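Local coordinates for Glyoxalase/bleomycin resistance protein/dioxygenase (Nostoc punctiforme PCC 73102, PDB 3KOL) that binds cobalt(II) ions and probably works as a metal-dependent enzyme of the glyoxalase and dioxygenase (vicinal oxygen chelate) superfamily, at residues G42-L46 and A65-T69; Y98-I104 and F144-C150; F109-V113 and G133-Y137. All blocks are in the same frame, centred on the assembly; numbering follows the deposited sequence.

The three contacts sample both halves of a vicinal oxygen chelate fold, two mixed four-stranded sheets each built from a βαβββ unit. Contact 1 comes first along the chain and joins the two strands 44-45 and 64-68 at one side of the N-terminal sheet. Contact 2 pairs strands 96-104 and 145-150 of the other sheet, and contact 3, nested inside the loop that contact 2 closes, lays helix 109-118 against the neighbouring strand 134-139. The centres of contacts 2 and 3 lie about 10 Å apart, while contact 1 is about 16 Å from contact 2, which it reaches through Leu43 and Thr69 on Phe102. Only contact 2 carries the metal site shared with the second subunit.

Contact 1 (G42-L46 and A65-T69); sequences GLHEL and ANFIT. With CO (cobalt (II) ion), chain B.
Phe67 has CG anti to its carbonyl carbon (chi1 -69°), and Glu45 swings CG opposite its backbone N (chi1 177°), which brings the glutamate chain across the aromatic ring. Glu45 CB lies 3.5 Å from Phe67 CE1, and the extended chain carries the carboxylate past CZ with its plane turned 14° from the ring plane. At the ring edge, near its plane, Leu43 O comes to 3.4 Å from Phe67 CD1. Glu45 and Phe67 form an antiparallel non-hydrogen-bonded pair. His44 and Ile68 form the hydrogen-bonded pair beside it, with Ile68 N donating to His44 O at 2.8 Å, and Leu46 N reaches Asn66 O at 2.8 Å. Leu46 CD2 packs crosswise on Ile68 CG2 at 3.7 Å. Bridging waters extend the pairing at both ends, one joining His44 N to Ile68 O, the other Asn66 N to Leu46 O. Glu45 finds its charge partner in Arg34 of helix 30-40. His44 NE2 binds a cobalt ion at 2.1 Å, together with two waters. Held by one imidazole of this chain, on an exposed residue of the edge strand, the ion marks a surface site distinct from that of His99 and Glu147.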
loop_
_atom_site.group_PDB
_atom_site.type_symbol
_atom_site.label_atom_id
_atom_site.label_comp_id
_atom_site.label_asym_id
_atom_site.label_seq_id
_atom_site.Cartn_x
_atom_site.Cartn_y
_atom_site.Cartn_z
ATOM N N GLY A 42 -14.828 8.218 -2.667
ATOM C CA GLY A 42 -14.637 9.126 -3.786
ATOM C C GLY A 42 -13.422 8.995 -4.691
ATOM O O GLY A 42 -13.134 9.920 -5.449
ATOM N N LEU A 43 -12.701 7.877 -4.637
ATOM C CA LEU A 43 -11.539 7.724 -5.516
ATOM C C LEU A 43 -11.999 7.606 -6.969
ATOM O O LEU A 43 -12.943 6.875 -7.282
ATOM C CB LEU A 43 -10.707 6.498 -5.123
ATOM C CG LEU A 43 -10.083 6.565 -3.722
ATOM C CD1 LEU A 43 -9.369 5.252 -3.409
ATOM C CD2 LEU A 43 -9.100 7.733 -3.653
ATOM N N HIS A 44 -11.336 8.340 -7.856
ATOM C CA HIS A 44 -11.698 8.319 -9.268
ATOM C C HIS A 44 -11.315 6.991 -9.913
ATOM O O HIS A 44 -10.219 6.475 -9.700
ATOM C CB HIS A 44 -11.022 9.470 -10.011
ATOM C CG HIS A 44 -11.614 9.735 -11.361
ATOM N ND1 HIS A 44 -12.932 10.102 -11.534
ATOM C CD2 HIS A 44 -11.080 9.657 -12.605
ATOM C CE1 HIS A 44 -13.185 10.235 -12.824
ATOM N NE2 HIS A 44 -12.079 9.971 -13.496
ATOM N N GLU A 45 -12.226 6.442 -10.706
ATOM C CA GLU A 45 -11.982 5.164 -11.355
ATOM C C GLU A 45 -11.410 5.327 -12.761
ATOM O O GLU A 45 -11.737 6.277 -13.467
ATOM C CB GLU A 45 -13.295 4.382 -11.410
ATOM C CG GLU A 45 -13.222 3.045 -12.118
ATOM C CD GLU A 45 -14.490 2.240 -11.932
ATOM O OE1 GLU A 45 -15.589 2.835 -12.015
ATOM O OE2 GLU A 45 -14.389 1.015 -11.706
ATOM N N LEU A 46 -10.531 4.412 -13.155
ATOM C CA LEU A 46 -9.962 4.448 -14.497
ATOM C C LEU A 46 -10.878 3.630 -15.400
ATOM O O LEU A 46 -11.343 2.558 -15.015
ATOM C CB LEU A 46 -8.561 3.826 -14.519
ATOM C CG LEU A 46 -7.469 4.476 -13.671
ATOM C CD1 LEU A 46 -6.161 3.712 -13.846
ATOM C CD2 LEU A 46 -7.296 5.920 -14.096
ATOM N N ALA A 65 -10.473 -3.737 -11.105
ATOM C CA ALA A 65 -10.893 -2.343 -11.076
ATOM C C ALA A 65 -9.684 -1.516 -10.652
ATOM O O ALA A 65 -8.884 -1.957 -9.828
ATOM C CB ALA A 65 -12.042 -2.153 -10.088
ATOM N N ASN A 66 -9.548 -0.328 -11.231
ATOM C CA ASN A 66 -8.435 0.560 -10.923
ATOM C C ASN A 66 -8.974 1.919 -10.491
ATOM O O ASN A 66 -9.793 2.516 -11.189
ATOM C CB ASN A 66 -7.551 0.762 -12.162
ATOM C CG ASN A 66 -6.603 -0.402 -12.422
ATOM O OD1 ASN A 66 -6.917 -1.557 -12.154
ATOM N ND2 ASN A 66 -5.436 -0.092 -12.977
ATOM N N PHE A 67 -8.514 2.397 -9.342
ATOM C CA PHE A 67 -8.908 3.700 -8.818
ATOM C C PHE A 67 -7.625 4.481 -8.636
ATOM O O PHE A 67 -6.553 3.889 -8.491
ATOM C CB PHE A 67 -9.639 3.549 -7.481
ATOM C CG PHE A 67 -10.992 2.917 -7.610
ATOM C CD1 PHE A 67 -12.102 3.683 -7.947
ATOM C CD2 PHE A 67 -11.148 1.542 -7.456
ATOM C CE1 PHE A 67 -13.349 3.088 -8.135
ATOM C CE2 PHE A 67 -12.386 0.940 -7.642
ATOM C CZ PHE A 67 -13.490 1.716 -7.983
ATOM N N ILE A 68 -7.717 5.803 -8.661
ATOM C CA ILE A 68 -6.524 6.628 -8.508
ATOM C C ILE A 68 -6.736 7.839 -7.617
ATOM O O ILE A 68 -7.854 8.333 -7.473
ATOM C CB ILE A 68 -6.051 7.175 -9.855
ATOM C CG1 ILE A 68 -7.138 8.074 -10.452
ATOM C CG2 ILE A 68 -5.726 6.039 -10.793
ATOM C CD1 ILE A 68 -6.645 9.028 -11.505
ATOM N N THR A 69 -5.654 8.306 -7.003
ATOM C CA THR A 69 -5.720 9.508 -6.196
ATOM C C THR A 69 -5.347 10.593 -7.207
ATOM O O THR A 69 -4.751 10.299 -8.249
ATOM C CB THR A 69 -4.717 9.474 -5.018
ATOM O OG1 THR A 69 -3.435 9.047 -5.486
ATOM C CG2 THR A 69 -5.199 8.505 -3.934
HETATM CO CO CO B . -11.887 9.757 -15.551
HETATM O O HOH W 1 -9.528 10.343 -7.016
HETATM O O HOH W 2 -10.818 0.267 -13.508
HETATM O O HOH W 3 -12.840 11.490 -15.973
HETATM O O HOH W 4 -11.512 9.620 -17.609
#

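Contact 2 (Y98-I104 and F144-C150); sequences YHLAFDI and FMIEIRC. With CO (cobalt (II) ion), chain C.
His99 and Glu147 meet through a cobalt ion, bound at 2.1 Å by both His99 NE2 and Glu147 OE1. The imidazole and carboxylate planes are 37° apart. Three waters and His22 of the second subunit complete six ligands, and Glu147 OE2 accepts a hydrogen bond from one of those waters. A chi1 of 66° turns the His99 ring so that NE2 faces the ion, and the glutamate chain runs extended past Ala101 CB.

Main-chain hydrogen bonds join the two parallel strands: Glu147 N gives to Leu100 O, Phe102 N to Glu147 O, and Arg149 N to Phe102 O. This is the parallel pairing of first and last strands in a βαβββ unit of the vicinal oxygen chelate fold. On its other side strand 96-104 pairs antiparallel with a strand of the second subunit; with His22 as a ligand the metal lies at that interface too, as in glyoxalase I.

Arg149 curls back through two bends so that NH1 makes a salt bridge with Asp103 OD1 at 2.7 Å. The acid oxygen lies in the guanidinium plane, but NH1 reaches it on the anti side, 34° out of the carboxylate plane. Asp151 is a second partner of NH1.

Apolar contacts lie mainly on the face of Leu100, Phe102, Ile146 and Ile148. Ile146 CG2 touches the edge of the Phe102 ring, Leu100 CB the edge of the Phe144 ring, and Ile104 CG2 lies 3.6 Å from Ile148 CG2. On the metal side, the selenium of selenomethionine Met145 makes an oblique Met-aromatic contact with Tyr98, SE to CE1 4.1 Å.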
loop_
_atom_site.group_PDB
_atom_site.type_symbol
_atom_site.label_atom_id
_atom_site.label_comp_id
_atom_site.label_asym_id
_atom_site.label_seq_id
_atom_site.Cartn_x
_atom_site.Cartn_y
_atom_site.Cartn_z
ATOM N N TYR A 98 -0.448 -3.956 7.065
ATOM C CA TYR A 98 -1.137 -3.494 8.274
ATOM C C TYR A 98 -2.266 -2.533 7.896
ATOM O O TYR A 98 -3.431 -2.810 8.159
ATOM C CB TYR A 98 -0.098 -2.834 9.188
ATOM C CG TYR A 98 -0.595 -2.166 10.453
ATOM C CD1 TYR A 98 -1.860 -2.430 10.978
ATOM C CD2 TYR A 98 0.234 -1.280 11.143
ATOM C CE1 TYR A 98 -2.286 -1.820 12.162
ATOM C CE2 TYR A 98 -0.180 -0.673 12.321
ATOM C CZ TYR A 98 -1.438 -0.948 12.824
ATOM O OH TYR A 98 -1.839 -0.350 13.995
ATOM N N HIS A 99 -1.929 -1.399 7.292
ATOM C CA HIS A 99 -2.965 -0.472 6.850
ATOM C C HIS A 99 -2.494 0.432 5.729
ATOM O O HIS A 99 -1.299 0.534 5.448
ATOM C CB HIS A 99 -3.535 0.369 8.012
ATOM C CG HIS A 99 -2.565 1.326 8.635
ATOM N ND1 HIS A 99 -1.702 0.961 9.646
ATOM C CD2 HIS A 99 -2.375 2.654 8.442
ATOM C CE1 HIS A 99 -1.030 2.023 10.054
ATOM N NE2 HIS A 99 -1.418 3.063 9.341
ATOM N N LEU A 100 -3.456 1.058 5.067
ATOM C CA LEU A 100 -3.191 1.970 3.966
ATOM C C LEU A 100 -3.815 3.296 4.387
ATOM O O LEU A 100 -4.995 3.344 4.738
ATOM C CB LEU A 100 -3.856 1.455 2.682
ATOM C CG LEU A 100 -3.871 2.425 1.497
ATOM C CD1 LEU A 100 -2.440 2.765 1.079
ATOM C CD2 LEU A 100 -4.631 1.796 0.340
ATOM N N ALA A 101 -3.034 4.367 4.359
ATOM C CA ALA A 101 -3.539 5.665 4.778
ATOM C C ALA A 101 -3.586 6.700 3.670
ATOM O O ALA A 101 -2.637 6.860 2.900
ATOM C CB ALA A 101 -2.704 6.190 5.952
ATOM N N PHE A 102 -4.714 7.400 3.611
ATOM C CA PHE A 102 -4.961 8.455 2.633
ATOM C C PHE A 102 -4.915 9.803 3.333
ATOM O O PHE A 102 -5.369 9.937 4.468
ATOM C CB PHE A 102 -6.347 8.280 2.008
ATOM C CG PHE A 102 -6.470 7.070 1.134
ATOM C CD1 PHE A 102 -6.044 7.108 -0.189
ATOM C CD2 PHE A 102 -7.016 5.892 1.632
ATOM C CE1 PHE A 102 -6.166 5.986 -1.008
ATOM C CE2 PHE A 102 -7.139 4.768 0.825
ATOM C CZ PHE A 102 -6.713 4.815 -0.499
ATOM N N ASP A 103 -4.378 10.800 2.645
ATOM C CA ASP A 103 -4.278 12.144 3.184
ATOM C C ASP A 103 -5.484 12.929 2.690
ATOM O O ASP A 103 -5.952 12.713 1.571
ATOM C CB ASP A 103 -2.991 12.809 2.686
ATOM C CG ASP A 103 -2.787 14.194 3.261
ATOM O OD1 ASP A 103 -2.759 14.328 4.498
ATOM O OD2 ASP A 103 -2.652 15.151 2.474
ATOM N N ILE A 104 -5.990 13.827 3.528
ATOM C CA ILE A 104 -7.132 14.658 3.163
ATOM C C ILE A 104 -6.910 16.063 3.718
ATOM O O ILE A 104 -6.263 16.227 4.752
ATOM C CB ILE A 104 -8.461 14.064 3.719
ATOM C CG1 ILE A 104 -9.657 14.858 3.191
ATOM C CG2 ILE A 104 -8.450 14.068 5.244
ATOM C CD1 ILE A 104 -10.996 14.221 3.523
ATOM N N PHE A 144 -9.599 -5.169 5.448
ATOM C CA PHE A 144 -8.308 -4.484 5.349
ATOM C C PHE A 144 -8.478 -3.092 5.949
ATOM O O PHE A 144 -9.388 -2.352 5.573
ATOM C CB PHE A 144 -7.859 -4.364 3.891
ATOM C CG PHE A 144 -6.524 -3.698 3.728
ATOM C CD1 PHE A 144 -5.384 -4.262 4.288
ATOM C CD2 PHE A 144 -6.408 -2.495 3.040
ATOM C CE1 PHE A 144 -4.144 -3.636 4.168
ATOM C CE2 PHE A 144 -5.172 -1.857 2.912
ATOM C CZ PHE A 144 -4.039 -2.428 3.478
HETATM N N MSE A 145 -7.596 -2.727 6.873
HETATM C CA MSE A 145 -7.705 -1.438 7.544
HETATM C C MSE A 145 -7.277 -0.218 6.739
HETATM O O MSE A 145 -6.179 -0.170 6.188
HETATM C CB MSE A 145 -6.927 -1.463 8.861
HETATM C CG MSE A 145 -7.038 -0.175 9.648
HETATM SE SE MSE A 145 -6.009 -0.239 11.278
HETATM C CE MSE A 145 -7.401 -0.896 12.456
ATOM N N ILE A 146 -8.158 0.777 6.699
ATOM C CA ILE A 146 -7.901 2.022 5.985
ATOM C C ILE A 146 -7.816 3.166 6.988
ATOM O O ILE A 146 -8.544 3.193 7.977
ATOM C CB ILE A 146 -9.035 2.350 4.985
ATOM C CG1 ILE A 146 -9.158 1.230 3.951
ATOM C CG2 ILE A 146 -8.761 3.695 4.295
ATOM C CD1 ILE A 146 -7.900 1.026 3.126
ATOM N N GLU A 147 -6.909 4.099 6.745
ATOM C CA GLU A 147 -6.773 5.251 7.619
ATOM C C GLU A 147 -6.949 6.504 6.788
ATOM O O GLU A 147 -6.480 6.574 5.659
ATOM C CB GLU A 147 -5.385 5.282 8.273
ATOM C CG GLU A 147 -5.047 6.601 8.985
ATOM C CD GLU A 147 -3.613 6.641 9.488
ATOM O OE1 GLU A 147 -2.952 5.585 9.454
ATOM O OE2 GLU A 147 -3.155 7.720 9.935
ATOM N N ILE A 148 -7.680 7.472 7.320
ATOM C CA ILE A 148 -7.818 8.755 6.645
ATOM C C ILE A 148 -7.190 9.705 7.651
ATOM O O ILE A 148 -7.551 9.689 8.822
ATOM C CB ILE A 148 -9.293 9.143 6.384
ATOM C CG1 ILE A 148 -9.862 8.268 5.259
ATOM C CG2 ILE A 148 -9.378 10.626 6.000
ATOM C CD1 ILE A 148 -11.320 8.586 4.883
ATOM N N ARG A 149 -6.226 10.501 7.207
ATOM C CA ARG A 149 -5.554 11.424 8.109
ATOM C C ARG A 149 -5.274 12.762 7.456
ATOM O O ARG A 149 -5.312 12.886 6.233
ATOM C CB ARG A 149 -4.253 10.792 8.617
ATOM C CG ARG A 149 -3.300 10.321 7.513
ATOM C CD ARG A 149 -2.525 11.489 6.921
ATOM N NE ARG A 149 -1.579 12.042 7.889
ATOM C CZ ARG A 149 -0.999 13.233 7.774
ATOM N NH1 ARG A 149 -1.265 14.011 6.733
ATOM N NH2 ARG A 149 -0.154 13.652 8.706
ATOM N N CYS A 150 -5.011 13.771 8.279
ATOM C CA CYS A 150 -4.717 15.106 7.770
ATOM C C CYS A 150 -3.656 15.772 8.635
ATOM O O CYS A 150 -3.438 15.375 9.778
ATOM C CB CYS A 150 -5.981 15.973 7.771
ATOM S SG CYS A 150 -6.608 16.337 9.430
HETATM CO CO CO C . -0.954 5.032 9.930
HETATM O O HOH W 5 -5.560 -4.564 8.108
HETATM O O HOH W 6 -0.689 6.991 10.943
HETATM O O HOH W 7 -1.413 4.606 11.866
HETATM O O HOH W 8 1.015 4.577 10.822
#

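Contact 3 (F109-V113 and G133-Y137); sequences FDRAV and GRGVY
Phe109 and Arg134 bury more surface than any other residues here, the arginine bending round the ring. The arginine starts over the ring: its CB stands 3.8 Å from the centroid of the Phe109 ring and close to the normal, a CH-pi contact over one face. From there the chain runs out straight and then turns at chi3 (71°), which carries the guanidinium round the ring so that Phe109 CD2 lies over the guanidinium's centre, 3.4 Å from Arg134 CZ. The two planes stand 48° apart, so the groups meet at a slant and are not stacked. A chi1 of -179° sends the Phe109 ring out from the helix to the strand, where CZ comes within 3.6 Å of Gly135 N.

Helix 109-118 packs here against the sheet of the C-terminal βαβββ unit, its segment running nearly along the direction of strand 134-137. The axes of the two segments are 9.7 Å apart. Phe109 also leans on Cys150 and Pro127, which belong to the strands flanking 134-139, so one aromatic ring spans three strands.

The far end of Arg134 is held by Asp110 in a salt bridge. NH2 donates to Asp110 OD1 at 2.9 Å on the syn side of the carboxylate, and NH1 adds weak bonds to both oxygens. The carboxylate plane is turned well away from the guanidinium plane. Thr129 OG1 accepts from Arg134 NE, fixing the group's third nitrogen.

Val136 takes the next place along the strand on the helix side. Its CB approaches Phe109 CZ at 4.1 Å, its backbone N lies at the ring edge, and CG1 reaches toward Val113 CG2, one helical turn further on, at 4.5 Å.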
loop_
_atom_site.group_PDB
_atom_site.type_symbol
_atom_site.label_atom_id
_atom_site.label_comp_id
_atom_site.label_asym_id
_atom_site.label_seq_id
_atom_site.Cartn_x
_atom_site.Cartn_y
_atom_site.Cartn_z
ATOM N N PHE A 109 -11.488 16.872 6.919
ATOM C CA PHE A 109 -11.401 15.705 7.794
ATOM C C PHE A 109 -12.728 15.395 8.472
ATOM O O PHE A 109 -13.167 14.242 8.503
ATOM C CB PHE A 109 -10.331 15.905 8.868
ATOM C CG PHE A 109 -10.169 14.720 9.779
ATOM C CD1 PHE A 109 -9.439 13.609 9.372
ATOM C CD2 PHE A 109 -10.789 14.695 11.027
ATOM C CE1 PHE A 109 -9.327 12.482 10.195
ATOM C CE2 PHE A 109 -10.687 13.578 11.856
ATOM C CZ PHE A 109 -9.956 12.469 11.439
ATOM N N ASP A 110 -13.362 16.419 9.030
ATOM C CA ASP A 110 -14.643 16.221 9.703
ATOM C C ASP A 110 -15.682 15.638 8.742
ATOM O O ASP A 110 -16.432 14.728 9.108
ATOM C CB ASP A 110 -15.133 17.543 10.300
ATOM C CG ASP A 110 -14.201 18.070 11.383
ATOM O OD1 ASP A 110 -13.835 17.287 12.283
ATOM O OD2 ASP A 110 -13.839 19.269 11.338
ATOM N N ARG A 111 -15.720 16.148 7.515
ATOM C CA ARG A 111 -16.665 15.641 6.527
ATOM C C ARG A 111 -16.434 14.154 6.296
ATOM O O ARG A 111 -17.381 13.390 6.174
ATOM C CB ARG A 111 -16.527 16.403 5.202
ATOM C CG ARG A 111 -17.324 15.796 4.047
ATOM C CD ARG A 111 -18.765 15.501 4.445
ATOM N NE ARG A 111 -19.505 16.711 4.793
ATOM C CZ ARG A 111 -20.091 17.511 3.907
ATOM N NH1 ARG A 111 -20.031 17.226 2.611
ATOM N NH2 ARG A 111 -20.731 18.600 4.313
ATOM N N ALA A 112 -15.167 13.749 6.241
ATOM C CA ALA A 112 -14.829 12.343 6.032
ATOM C C ALA A 112 -15.381 11.489 7.166
ATOM O O ALA A 112 -15.952 10.422 6.935
ATOM C CB ALA A 112 -13.311 12.171 5.936
ATOM N N VAL A 113 -15.214 11.961 8.397
ATOM C CA VAL A 113 -15.716 11.225 9.556
ATOM C C VAL A 113 -17.240 11.105 9.447
ATOM O O VAL A 113 -17.810 10.046 9.710
ATOM C CB VAL A 113 -15.334 11.946 10.881
ATOM C CG1 VAL A 113 -16.012 11.288 12.059
ATOM C CG2 VAL A 113 -13.823 11.910 11.066
ATOM N N GLY A 133 -1.596 16.013 13.970
ATOM C CA GLY A 133 -2.600 15.752 12.954
ATOM C C GLY A 133 -3.828 15.051 13.498
ATOM O O GLY A 133 -3.976 14.889 14.707
ATOM N N ARG A 134 -4.707 14.626 12.597
ATOM C CA ARG A 134 -5.929 13.924 12.975
ATOM C C ARG A 134 -6.041 12.631 12.169
ATOM O O ARG A 134 -5.531 12.550 11.050
ATOM C CB ARG A 134 -7.145 14.817 12.704
ATOM C CG ARG A 134 -7.012 16.210 13.288
ATOM C CD ARG A 134 -8.213 17.077 12.946
ATOM N NE ARG A 134 -9.416 16.661 13.661
ATOM C CZ ARG A 134 -10.636 17.113 13.382
ATOM N NH1 ARG A 134 -10.806 17.991 12.401
ATOM N NH2 ARG A 134 -11.684 16.694 14.081
ATOM N N GLY A 135 -6.705 11.631 12.736
ATOM C CA GLY A 135 -6.849 10.379 12.023
ATOM C C GLY A 135 -8.035 9.543 12.450
ATOM O O GLY A 135 -8.523 9.648 13.575
ATOM N N VAL A 136 -8.516 8.718 11.529
ATOM C CA VAL A 136 -9.632 7.824 11.798
ATOM C C VAL A 136 -9.356 6.540 11.022
ATOM O O VAL A 136 -8.903 6.585 9.873
ATOM C CB VAL A 136 -10.975 8.454 11.362
ATOM C CG1 VAL A 136 -10.990 8.682 9.861
ATOM C CG2 VAL A 136 -12.134 7.557 11.786
ATOM N N TYR A 137 -9.604 5.401 11.661
ATOM C CA TYR A 137 -9.356 4.093 11.059
ATOM C C TYR A 137 -10.632 3.275 10.943
ATOM O O TYR A 137 -11.478 3.292 11.837
ATOM C CB TYR A 137 -8.355 3.304 11.908
ATOM C CG TYR A 137 -7.060 4.026 12.173
ATOM C CD1 TYR A 137 -5.894 3.685 11.488
ATOM C CD2 TYR A 137 -6.998 5.053 13.116
ATOM C CE1 TYR A 137 -4.698 4.351 11.738
ATOM C CE2 TYR A 137 -5.809 5.724 13.370
ATOM C CZ TYR A 137 -4.664 5.368 12.683
ATOM O OH TYR A 137 -3.483 6.018 12.954
#